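Local coordinates for protein isoflavone reductase (Medicago sativa, PDB 2GAS) that reduces 2'-hydroxyisoflavones to chiral isoflavanones with NADPH, a late step in the synthesis of the alfalfa phytoalexin medicarpin, at residues Tyr158-Leu166 and Leu262-Gln270. Sequence-based numbering, arbitrary orientation.
Sequences YFLRNLAQL and LLALYHSQQ
The ring of Y266 receives A164 on one face: the CB methyl sits 4.3 Å from the ring centroid in a CH-pi contact, and A164 O lies nearer the rim, 3.6 Å from Y266 CE1. L262 O, of the tyrosine's own helix, covers part of the opposite face, while L166 CD2 and F159 CD2 approach the ring edge. A Schellman motif ends helix 156-160 and brings A164 over the ring: L163, at positive phi, is its C-prime residue, with hydrogen bonds from A164 N to F159 O and from L163 N to L160 O. A small methyl suits this place, where the turning chain lies close over the ring. With CG anti to its carbonyl carbon (chi1 -65°), Y266 reaches from helix 259-271 toward the C-terminal end of helix 156-160, where its OH binds two waters, one held by Y158 O and the other, in the ring plane at the edge, by Q165 O. A phenylalanine in its place would probably leave both waters without their link to helix 259-271. Beside the tyrosine, branched aliphatic side chains pack together: L166 CD2 meets L262 CD2 at 3.7 Å, and L166 CD1 rests against L263 CD2. F159 lays its ring obliquely against L265, whose side chain is about 9 Å from that of K133, the inferred proton acceptor, and against the bent chain of Q269. Q270 NE2 donates to Q269 OE1 over 2.9 Å in a nearly straight bond (169°).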
# COMPACT_ATOMS: atom_id res chain seq x y z
N TYR A 158 -8.50 -0.18 -5.11
CA TYR A 158 -8.06 -1.34 -5.86
C TYR A 158 -8.88 -2.59 -5.62
O TYR A 158 -9.15 -3.34 -6.56
CB TYR A 158 -6.59 -1.63 -5.55
CG TYR A 158 -5.64 -0.63 -6.16
CD1 TYR A 158 -5.46 -0.56 -7.54
CD2 TYR A 158 -4.95 0.28 -5.36
CE1 TYR A 158 -4.62 0.39 -8.11
CE2 TYR A 158 -4.09 1.23 -5.92
CZ TYR A 158 -3.94 1.28 -7.29
OH TYR A 158 -3.10 2.22 -7.86
N PHE A 159 -9.29 -2.82 -4.37
CA PHE A 159 -10.06 -4.01 -4.03
C PHE A 159 -11.56 -3.78 -3.85
O PHE A 159 -12.38 -4.45 -4.47
CB PHE A 159 -9.55 -4.64 -2.72
CG PHE A 159 -8.20 -5.29 -2.84
CD1 PHE A 159 -7.04 -4.53 -2.86
CD2 PHE A 159 -8.09 -6.68 -2.89
CE1 PHE A 159 -5.79 -5.14 -2.93
CE2 PHE A 159 -6.85 -7.30 -2.95
CZ PHE A 159 -5.69 -6.52 -2.97
N LEU A 160 -11.90 -2.84 -2.98
CA LEU A 160 -13.29 -2.56 -2.67
C LEU A 160 -14.09 -1.93 -3.80
O LEU A 160 -15.29 -2.19 -3.93
CB LEU A 160 -13.37 -1.68 -1.42
CG LEU A 160 -14.74 -1.60 -0.74
CD1 LEU A 160 -15.21 -3.00 -0.38
CD2 LEU A 160 -14.64 -0.73 0.51
N ARG A 161 -13.44 -1.11 -4.62
CA ARG A 161 -14.15 -0.44 -5.70
C ARG A 161 -14.95 -1.37 -6.59
O ARG A 161 -16.04 -1.01 -7.04
CB ARG A 161 -13.19 0.37 -6.57
CG ARG A 161 -13.93 1.14 -7.63
CD ARG A 161 -13.04 2.05 -8.43
NE ARG A 161 -13.81 2.74 -9.45
CZ ARG A 161 -13.33 3.70 -10.23
NH1 ARG A 161 -12.07 4.08 -10.10
NH2 ARG A 161 -14.11 4.27 -11.14
N ASN A 162 -14.43 -2.55 -6.87
CA ASN A 162 -15.19 -3.47 -7.71
C ASN A 162 -15.56 -4.74 -6.96
O ASN A 162 -15.85 -5.76 -7.57
CB ASN A 162 -14.43 -3.80 -9.00
CG ASN A 162 -13.12 -4.50 -8.75
OD1 ASN A 162 -12.42 -4.85 -9.71
ND2 ASN A 162 -12.76 -4.70 -7.49
N LEU A 163 -15.59 -4.64 -5.63
CA LEU A 163 -15.93 -5.78 -4.78
C LEU A 163 -15.15 -7.03 -5.18
O LEU A 163 -15.69 -8.14 -5.20
CB LEU A 163 -17.44 -6.06 -4.85
CG LEU A 163 -18.33 -5.30 -3.87
CD1 LEU A 163 -18.01 -3.82 -3.88
CD2 LEU A 163 -19.80 -5.54 -4.23
N ALA A 164 -13.87 -6.84 -5.50
CA ALA A 164 -12.98 -7.92 -5.89
C ALA A 164 -13.51 -8.77 -7.05
O ALA A 164 -13.30 -9.98 -7.08
CB ALA A 164 -12.70 -8.81 -4.68
N GLN A 165 -14.20 -8.14 -7.99
CA GLN A 165 -14.75 -8.84 -9.14
C GLN A 165 -13.88 -8.64 -10.38
O GLN A 165 -13.40 -7.54 -10.63
CB GLN A 165 -16.16 -8.33 -9.46
CG GLN A 165 -17.16 -8.47 -8.33
CD GLN A 165 -17.39 -9.92 -7.95
OE1 GLN A 165 -16.96 -10.37 -6.89
NE2 GLN A 165 -18.08 -10.65 -8.81
N LEU A 166 -13.69 -9.71 -11.15
CA LEU A 166 -12.89 -9.64 -12.37
C LEU A 166 -13.57 -8.83 -13.47
O LEU A 166 -14.79 -8.86 -13.61
CB LEU A 166 -12.60 -11.06 -12.89
CG LEU A 166 -11.75 -11.98 -12.01
CD1 LEU A 166 -11.64 -13.34 -12.68
CD2 LEU A 166 -10.37 -11.37 -11.82
N LEU A 262 -4.07 -11.62 -10.78
CA LEU A 262 -5.19 -10.98 -10.11
C LEU A 262 -5.95 -11.98 -9.24
O LEU A 262 -6.24 -11.71 -8.07
CB LEU A 262 -6.13 -10.38 -11.16
CG LEU A 262 -6.89 -9.10 -10.83
CD1 LEU A 262 -5.91 -7.97 -10.53
CD2 LEU A 262 -7.79 -8.72 -12.01
N LEU A 263 -6.28 -13.14 -9.81
CA LEU A 263 -7.00 -14.16 -9.06
C LEU A 263 -6.19 -14.67 -7.88
O LEU A 263 -6.75 -14.97 -6.83
CB LEU A 263 -7.37 -15.34 -9.97
CG LEU A 263 -8.77 -15.38 -10.57
CD1 LEU A 263 -8.98 -16.75 -11.19
CD2 LEU A 263 -9.82 -15.12 -9.50
N ALA A 264 -4.88 -14.80 -8.06
CA ALA A 264 -4.03 -15.27 -6.98
C ALA A 264 -4.03 -14.24 -5.85
O ALA A 264 -4.01 -14.59 -4.68
CB ALA A 264 -2.61 -15.51 -7.49
N LEU A 265 -4.05 -12.96 -6.22
CA LEU A 265 -4.09 -11.90 -5.22
C LEU A 265 -5.38 -12.01 -4.41
O LEU A 265 -5.36 -11.97 -3.18
CB LEU A 265 -4.01 -10.53 -5.92
CG LEU A 265 -3.95 -9.29 -5.02
CD1 LEU A 265 -2.76 -9.37 -4.07
CD2 LEU A 265 -3.84 -8.05 -5.90
N TYR A 266 -6.51 -12.17 -5.11
CA TYR A 266 -7.81 -12.31 -4.45
C TYR A 266 -7.87 -13.58 -3.61
O TYR A 266 -8.46 -13.59 -2.53
CB TYR A 266 -8.93 -12.35 -5.49
CG TYR A 266 -9.12 -11.09 -6.30
CD1 TYR A 266 -9.69 -11.15 -7.57
CD2 TYR A 266 -8.74 -9.85 -5.80
CE1 TYR A 266 -9.88 -10.00 -8.32
CE2 TYR A 266 -8.94 -8.68 -6.55
CZ TYR A 266 -9.50 -8.77 -7.81
OH TYR A 266 -9.68 -7.65 -8.59
N HIS A 267 -7.29 -14.66 -4.12
CA HIS A 267 -7.26 -15.93 -3.40
C HIS A 267 -6.62 -15.74 -2.02
O HIS A 267 -7.15 -16.17 -1.00
CB HIS A 267 -6.48 -16.97 -4.21
CG HIS A 267 -6.06 -18.18 -3.42
ND1 HIS A 267 -6.93 -19.21 -3.10
CD2 HIS A 267 -4.87 -18.52 -2.88
CE1 HIS A 267 -6.28 -20.12 -2.40
NE2 HIS A 267 -5.03 -19.73 -2.25
N SER A 268 -5.47 -15.07 -2.00
CA SER A 268 -4.76 -14.83 -0.75
C SER A 268 -5.56 -13.92 0.19
O SER A 268 -5.59 -14.13 1.39
CB SER A 268 -3.40 -14.20 -1.06
OG SER A 268 -2.72 -13.83 0.13
N GLN A 269 -6.22 -12.91 -0.38
CA GLN A 269 -6.98 -11.95 0.42
C GLN A 269 -8.37 -12.43 0.83
O GLN A 269 -8.82 -12.17 1.94
CB GLN A 269 -7.09 -10.63 -0.37
CG GLN A 269 -7.51 -9.38 0.42
CD GLN A 269 -9.00 -9.05 0.28
OE1 GLN A 269 -9.64 -9.42 -0.71
NE2 GLN A 269 -9.55 -8.34 1.27
N GLN A 270 -9.03 -13.16 -0.07
CA GLN A 270 -10.39 -13.64 0.16
C GLN A 270 -10.54 -15.03 0.76
O GLN A 270 -11.49 -15.28 1.51
CB GLN A 270 -11.17 -13.59 -1.16
CG GLN A 270 -11.31 -12.19 -1.76
CD GLN A 270 -12.56 -11.47 -1.29
OE1 GLN A 270 -13.67 -11.99 -1.42
NE2 GLN A 270 -12.40 -10.27 -0.76
O HOH W 1 -10.21 -5.66 -7.26
O HOH W 2 -10.90 -7.12 -11.10